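Local coordinates for protein endonuclease IV (PDB 3AAM) that cleaves DNA at apurinic or apyrimidinic sites during base excision repair, leaving a 3'-hydroxyl group and a 5'-terminal sugar phosphate, at residues His204-Val209 and Phe245-Pro250. Numbering follows the deposited sequence.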
loop_
_atom_site.group_PDB
_atom_site.type_symbol
_atom_site.label_atom_id
_atom_site.label_comp_id
_atom_site.label_asym_id
_atom_site.label_seq_id
_atom_site.Cartn_x
_atom_site.Cartn_y
_atom_site.Cartn_z
ATOM N N HIS A 204 4.612 -1.636 2.509
ATOM C CA HIS A 204 5.182 -0.944 1.355
ATOM C C HIS A 204 6.647 -0.836 1.772
ATOM O O HIS A 204 7.026 0.053 2.541
ATOM C CB HIS A 204 4.567 0.449 1.165
ATOM C CG HIS A 204 3.214 0.436 0.522
ATOM N ND1 HIS A 204 2.787 -0.579 -0.310
ATOM C CD2 HIS A 204 2.207 1.342 0.556
ATOM C CE1 HIS A 204 1.576 -0.297 -0.758
ATOM N NE2 HIS A 204 1.202 0.864 -0.249
ATOM N N LEU A 205 7.450 -1.778 1.282
ATOM C CA LEU A 205 8.863 -1.883 1.619
ATOM C C LEU A 205 9.742 -0.949 0.799
ATOM O O LEU A 205 10.635 -1.382 0.073
ATOM C CB LEU A 205 9.320 -3.336 1.437
ATOM C CG LEU A 205 10.592 -3.771 2.168
ATOM C CD1 LEU A 205 10.332 -3.831 3.673
ATOM C CD2 LEU A 205 11.026 -5.133 1.657
ATOM N N ASN A 206 9.472 0.341 0.931
ATOM C CA ASN A 206 10.215 1.373 0.223
ATOM C C ASN A 206 11.470 1.805 0.971
ATOM O O ASN A 206 11.443 1.953 2.191
ATOM C CB ASN A 206 9.326 2.608 0.040
ATOM C CG ASN A 206 8.124 2.336 -0.834
ATOM O OD1 ASN A 206 6.994 2.694 -0.493
ATOM N ND2 ASN A 206 8.360 1.709 -1.970
ATOM N N ASP A 207 12.574 1.995 0.254
ATOM C CA ASP A 207 13.760 2.495 0.925
ATOM C C ASP A 207 13.528 4.004 0.885
ATOM O O ASP A 207 12.575 4.468 0.254
ATOM C CB ASP A 207 15.053 2.122 0.202
ATOM C CG ASP A 207 16.273 2.226 1.113
ATOM O OD1 ASP A 207 16.262 3.083 2.027
ATOM O OD2 ASP A 207 17.246 1.463 0.916
ATOM N N SER A 208 14.392 4.768 1.535
ATOM C CA SER A 208 14.210 6.210 1.621
ATOM C C SER A 208 15.390 7.062 1.178
ATOM O O SER A 208 16.536 6.770 1.507
ATOM C CB SER A 208 13.851 6.556 3.072
ATOM O OG SER A 208 13.829 7.950 3.317
ATOM N N VAL A 209 15.093 8.120 0.428
ATOM C CA VAL A 209 16.123 9.050 -0.018
ATOM C C VAL A 209 16.379 9.988 1.160
ATOM O O VAL A 209 17.516 10.385 1.419
ATOM C CB VAL A 209 15.652 9.879 -1.241
ATOM C CG1 VAL A 209 16.649 10.999 -1.533
ATOM C CG2 VAL A 209 15.514 8.981 -2.455
ATOM N N PHE A 245 4.490 -7.878 0.580
ATOM C CA PHE A 245 5.418 -6.759 0.484
ATOM C C PHE A 245 5.396 -6.172 -0.920
ATOM O O PHE A 245 5.603 -6.885 -1.902
ATOM C CB PHE A 245 6.834 -7.224 0.829
ATOM C CG PHE A 245 7.013 -7.610 2.273
ATOM C CD1 PHE A 245 7.546 -6.714 3.185
ATOM C CD2 PHE A 245 6.625 -8.869 2.718
ATOM C CE1 PHE A 245 7.700 -7.058 4.527
ATOM C CE2 PHE A 245 6.772 -9.227 4.059
ATOM C CZ PHE A 245 7.311 -8.318 4.965
ATOM N N ILE A 246 5.132 -4.872 -1.008
ATOM C CA ILE A 246 5.082 -4.172 -2.289
ATOM C C ILE A 246 6.071 -3.010 -2.318
ATOM O O ILE A 246 6.077 -2.164 -1.421
ATOM C CB ILE A 246 3.656 -3.602 -2.561
ATOM C CG1 ILE A 246 2.639 -4.740 -2.671
ATOM C CG2 ILE A 246 3.653 -2.769 -3.835
ATOM C CD1 ILE A 246 2.894 -5.695 -3.838
ATOM N N LEU A 247 6.907 -2.975 -3.350
ATOM C CA LEU A 247 7.879 -1.900 -3.526
ATOM C C LEU A 247 7.220 -0.907 -4.479
ATOM O O LEU A 247 6.581 -1.313 -5.451
ATOM C CB LEU A 247 9.174 -2.441 -4.144
ATOM C CG LEU A 247 10.271 -1.406 -4.403
ATOM C CD1 LEU A 247 10.735 -0.771 -3.093
ATOM C CD2 LEU A 247 11.440 -2.087 -5.102
ATOM N N GLU A 248 7.356 0.384 -4.184
ATOM C CA GLU A 248 6.755 1.434 -5.006
ATOM C C GLU A 248 7.836 2.389 -5.502
ATOM O O GLU A 248 8.034 3.461 -4.939
ATOM C CB GLU A 248 5.724 2.213 -4.186
ATOM C CG GLU A 248 4.671 1.353 -3.496
ATOM C CD GLU A 248 3.724 2.183 -2.651
ATOM O OE1 GLU A 248 4.215 3.006 -1.847
ATOM O OE2 GLU A 248 2.497 2.010 -2.783
ATOM N N THR A 249 8.539 1.989 -6.556
ATOM C CA THR A 249 9.609 2.807 -7.111
ATOM C C THR A 249 9.546 2.772 -8.636
ATOM O O THR A 249 8.770 2.016 -9.206
ATOM C CB THR A 249 10.972 2.289 -6.635
ATOM O OG1 THR A 249 11.114 0.917 -7.023
ATOM C CG2 THR A 249 11.084 2.404 -5.126
ATOM N N PRO A 250 10.357 3.601 -9.312
ATOM C CA PRO A 250 10.354 3.629 -10.779
ATOM C C PRO A 250 10.461 2.242 -11.414
ATOM O O PRO A 250 11.240 1.397 -10.965
ATOM C CB PRO A 250 11.541 4.527 -11.098
ATOM C CG PRO A 250 11.486 5.521 -9.971
ATOM C CD PRO A 250 11.273 4.621 -8.772
#
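The carboxylate of Glu248 lies over one face of the His204 imidazole, the two planes tilted by 28° and OE2 standing 3.0 Å above the ring plane, offset toward its rim. Glu248 gets there with CG anti to its own carbonyl carbon (chi1 -53°) and an extended chain beyond, and Gln32 NE2 also hydrogen-bonds OE2. Replacing His204 with an alanine would probably leave this carboxylate without its flat support and open a gap beside Ile246, whose CB meets the ring edge. The Asn206 amide meets the same carboxylate side to side, planes within 20°, at OD1 and Glu248 OE1 (3.1 Å), and its ND2 as modelled lies 2.8 Å from Glu248 N. Leu205 N gives a weak hydrogen bond to Ile246 O (3.1 Å). Leu205 itself centres an inverse gamma turn, closed by a weak Asn206 N to His204 O bond (2.9 Å), and its CD1 touches Phe245 CD1 at 4.0 Å. Parallel neighbours 202-208 and 244-247 part at their C-terminal ends (CA-CA 4.9 Å for His204-Ile246, 9.1 Å for Asp207-Thr249), where Asn206 touches the manganese ligand His219 and Glu248 O accepts a hydrogen bond from His219 ND1, a second-shell position at the metal site of a TIM barrel.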